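Local coordinates for protein PfkB family carbohydrate kinase (Listeria grayi DSM 20601, PDB 4GM6) that probably phosphorylates a sugar or sugar-derived substrate, as a kinase of the PfkB carbohydrate kinase family, at residues 39-45 and 113-118. Sequence-based numbering, arbitrary orientation. Where two conformers were deposited one is given.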
loop_
_atom_site.group_PDB
_atom_site.type_symbol
_atom_site.label_atom_id
_atom_site.label_comp_id
_atom_site.label_asym_id
_atom_site.label_seq_id
_atom_site.Cartn_x
_atom_site.Cartn_y
_atom_site.Cartn_z
ATOM N N THR C 39 -11.097 8.542 0.821
ATOM C CA THR C 39 -10.190 8.284 -0.314
ATOM C C THR C 39 -8.822 8.868 0.017
ATOM O O THR C 39 -8.682 9.687 0.915
ATOM C CB THR C 39 -10.676 8.939 -1.624
ATOM O OG1 THR C 39 -10.541 10.370 -1.542
ATOM C CG2 THR C 39 -12.121 8.594 -1.887
ATOM N N GLN C 40 -7.814 8.441 -0.712
ATOM C CA GLN C 40 -6.463 8.948 -0.524
ATOM C C GLN C 40 -6.337 10.301 -1.260
ATOM O O GLN C 40 -7.170 10.643 -2.113
ATOM C CB GLN C 40 -5.450 7.884 -1.037
ATOM C CG GLN C 40 -5.546 6.554 -0.232
ATOM C CD GLN C 40 -6.783 5.703 -0.609
ATOM O OE1 GLN C 40 -7.068 5.537 -1.801
ATOM N NE2 GLN C 40 -7.524 5.166 0.399
ATOM N N GLN C 41 -5.303 11.064 -0.936
ATOM C CA GLN C 41 -5.076 12.346 -1.590
ATOM C C GLN C 41 -5.054 12.225 -3.119
ATOM O O GLN C 41 -4.422 11.314 -3.677
ATOM C CB GLN C 41 -3.762 12.968 -1.113
ATOM C CG GLN C 41 -3.534 14.354 -1.710
ATOM C CD GLN C 41 -2.344 15.082 -1.105
ATOM O OE1 GLN C 41 -1.312 14.488 -0.779
ATOM N NE2 GLN C 41 -2.478 16.383 -0.976
ATOM N N GLY C 42 -5.757 13.133 -3.791
ATOM C CA GLY C 42 -5.772 13.183 -5.257
ATOM C C GLY C 42 -6.603 12.101 -5.928
ATOM O O GLY C 42 -6.652 12.009 -7.162
ATOM N N ILE C 43 -7.251 11.258 -5.135
ATOM C CA ILE C 43 -8.075 10.201 -5.716
ATOM C C ILE C 43 -9.557 10.477 -5.488
ATOM O O ILE C 43 -10.004 10.526 -4.355
ATOM C CB ILE C 43 -7.788 8.823 -5.097
ATOM C CG1 ILE C 43 -6.280 8.543 -5.043
ATOM C CG2 ILE C 43 -8.561 7.735 -5.853
ATOM C CD1 ILE C 43 -5.719 7.959 -6.309
ATOM N N PRO C 44 -10.331 10.623 -6.572
ATOM C CA PRO C 44 -11.769 10.830 -6.408
ATOM C C PRO C 44 -12.499 9.520 -6.155
ATOM O O PRO C 44 -11.958 8.437 -6.431
ATOM C CB PRO C 44 -12.191 11.380 -7.779
ATOM C CG PRO C 44 -11.248 10.712 -8.728
ATOM C CD PRO C 44 -9.925 10.667 -7.988
ATOM N N PHE C 45 -13.726 9.614 -5.644
ATOM C CA PHE C 45 -14.568 8.439 -5.475
ATOM C C PHE C 45 -14.550 7.529 -6.694
ATOM O O PHE C 45 -14.471 6.312 -6.568
ATOM C CB PHE C 45 -16.014 8.848 -5.192
ATOM C CG PHE C 45 -16.243 9.380 -3.798
ATOM C CD1 PHE C 45 -15.691 8.748 -2.700
ATOM C CD2 PHE C 45 -17.049 10.491 -3.590
ATOM C CE1 PHE C 45 -15.917 9.222 -1.415
ATOM C CE2 PHE C 45 -17.293 10.966 -2.313
ATOM C CZ PHE C 45 -16.721 10.331 -1.221
ATOM N N TYR C 113 -18.759 8.944 3.668
ATOM C CA TYR C 113 -17.665 8.781 2.745
ATOM C C TYR C 113 -17.054 10.152 2.572
ATOM O O TYR C 113 -17.775 11.134 2.432
ATOM C CB TYR C 113 -18.201 8.270 1.409
ATOM C CG TYR C 113 -18.802 6.897 1.494
ATOM C CD1 TYR C 113 -18.042 5.771 1.189
ATOM C CD2 TYR C 113 -20.129 6.712 1.889
ATOM C CE1 TYR C 113 -18.585 4.502 1.268
ATOM C CE2 TYR C 113 -20.675 5.441 1.977
ATOM C CZ TYR C 113 -19.889 4.343 1.663
ATOM O OH TYR C 113 -20.406 3.068 1.724
ATOM N N LEU C 114 -15.732 10.230 2.615
ATOM C CA LEU C 114 -15.067 11.506 2.444
ATOM C C LEU C 114 -14.066 11.443 1.290
ATOM O O LEU C 114 -13.129 10.645 1.311
ATOM C CB LEU C 114 -14.363 11.914 3.740
ATOM C CG LEU C 114 -13.972 13.397 3.778
ATOM C CD1 LEU C 114 -13.796 13.903 5.202
ATOM C CD2 LEU C 114 -12.694 13.607 2.987
ATOM N N GLU C 115 -14.282 12.276 0.281
ATOM C CA GLU C 115 -13.372 12.367 -0.848
ATOM C C GLU C 115 -12.415 13.483 -0.541
ATOM O O GLU C 115 -12.808 14.625 -0.239
ATOM C CB GLU C 115 -14.139 12.699 -2.123
ATOM C CG GLU C 115 -13.355 12.552 -3.405
ATOM C CD GLU C 115 -14.192 12.985 -4.590
ATOM O OE1 GLU C 115 -14.510 14.196 -4.658
ATOM O OE2 GLU C 115 -14.563 12.128 -5.422
ATOM N N SER C 116 -11.151 13.139 -0.607
ATOM C CA SER C 116 -10.073 14.043 -0.264
ATOM C C SER C 116 -10.122 15.310 -1.123
ATOM O O SER C 116 -10.536 15.260 -2.287
ATOM C CB SER C 116 -8.741 13.315 -0.473
ATOM O OG SER C 116 -7.637 14.177 -0.273
ATOM N N GLY C 117 -9.693 16.428 -0.554
ATOM C CA GLY C 117 -9.543 17.682 -1.283
ATOM C C GLY C 117 -8.135 18.220 -1.071
ATOM O O GLY C 117 -7.529 18.022 -0.015
ATOM N N THR C 118 -7.615 18.886 -2.092
ATOM C CA THR C 118 -6.287 19.453 -2.076
ATOM C C THR C 118 -6.334 20.698 -2.964
ATOM O O THR C 118 -7.026 20.711 -3.983
ATOM C CB THR C 118 -5.255 18.474 -2.675
ATOM O OG1 THR C 118 -5.186 17.271 -1.889
ATOM C CG2 THR C 118 -3.875 19.128 -2.742
HETATM O O HOH W 1 -10.017 11.564 2.208
HETATM O O HOH W 2 -7.005 15.418 -2.636
HETATM O O HOH W 3 -10.011 13.700 -4.360
#
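Thr39 N donates to Leu114 O (3.0 Å), so the pairing of parallel strands 34-38 and 111-115 runs one residue past the end of the first. Beyond it, 39-45 doubles back over the second strand through a type II turn from Gln40 to Ile43, closed by Ile43 N to Gln40 O; Gly42 supplies the positive phi. Thr39 OG1 continues the pairing in place of a backbone carbonyl: it accepts a nearly straight bond from Ser116 N (3.0 Å, 178°) and donates to Ile43 O (2.9 Å), tying the two limbs of the turn to segment 113-118. With chi1 at 70°, the hydroxyl sits between its own N and carbonyl carbon, facing Ser116. Glu115 reaches across with CG anti to its backbone N (chi1 -168°) and an extended chain, and its OE2 takes the Phe45 N-H through the anti lone pair, 2.7 Å from that nitrogen. The same side chain lies against the aromatic ring: Glu115 CB makes a CH-pi contact over one face of Phe45, 3.7 Å from the centroid, while Phe45 CZ meets Tyr113 CB. At the other end, the extended Gln41 brings NE2 to Thr118 OG1 (3.0 Å), the acceptor lying in the amide plane. One water takes the Gly42 N-H and meets Thr118 OG1, bridging turn and loop. Glu115 OE1 forms a salt bridge with Lys121, which probably balances the carboxylate's charge. The contact prolongs the pairing of the two inner strands of the small four-stranded sheet, consistent with the lid of PfkB-family kinases; strand 111-115 is flanked on its other side by antiparallel strand 124-128, whose Val126 touches Phe45, while Ile326 of a second subunit packs on Pro44 and Pro83 of a third on Phe45.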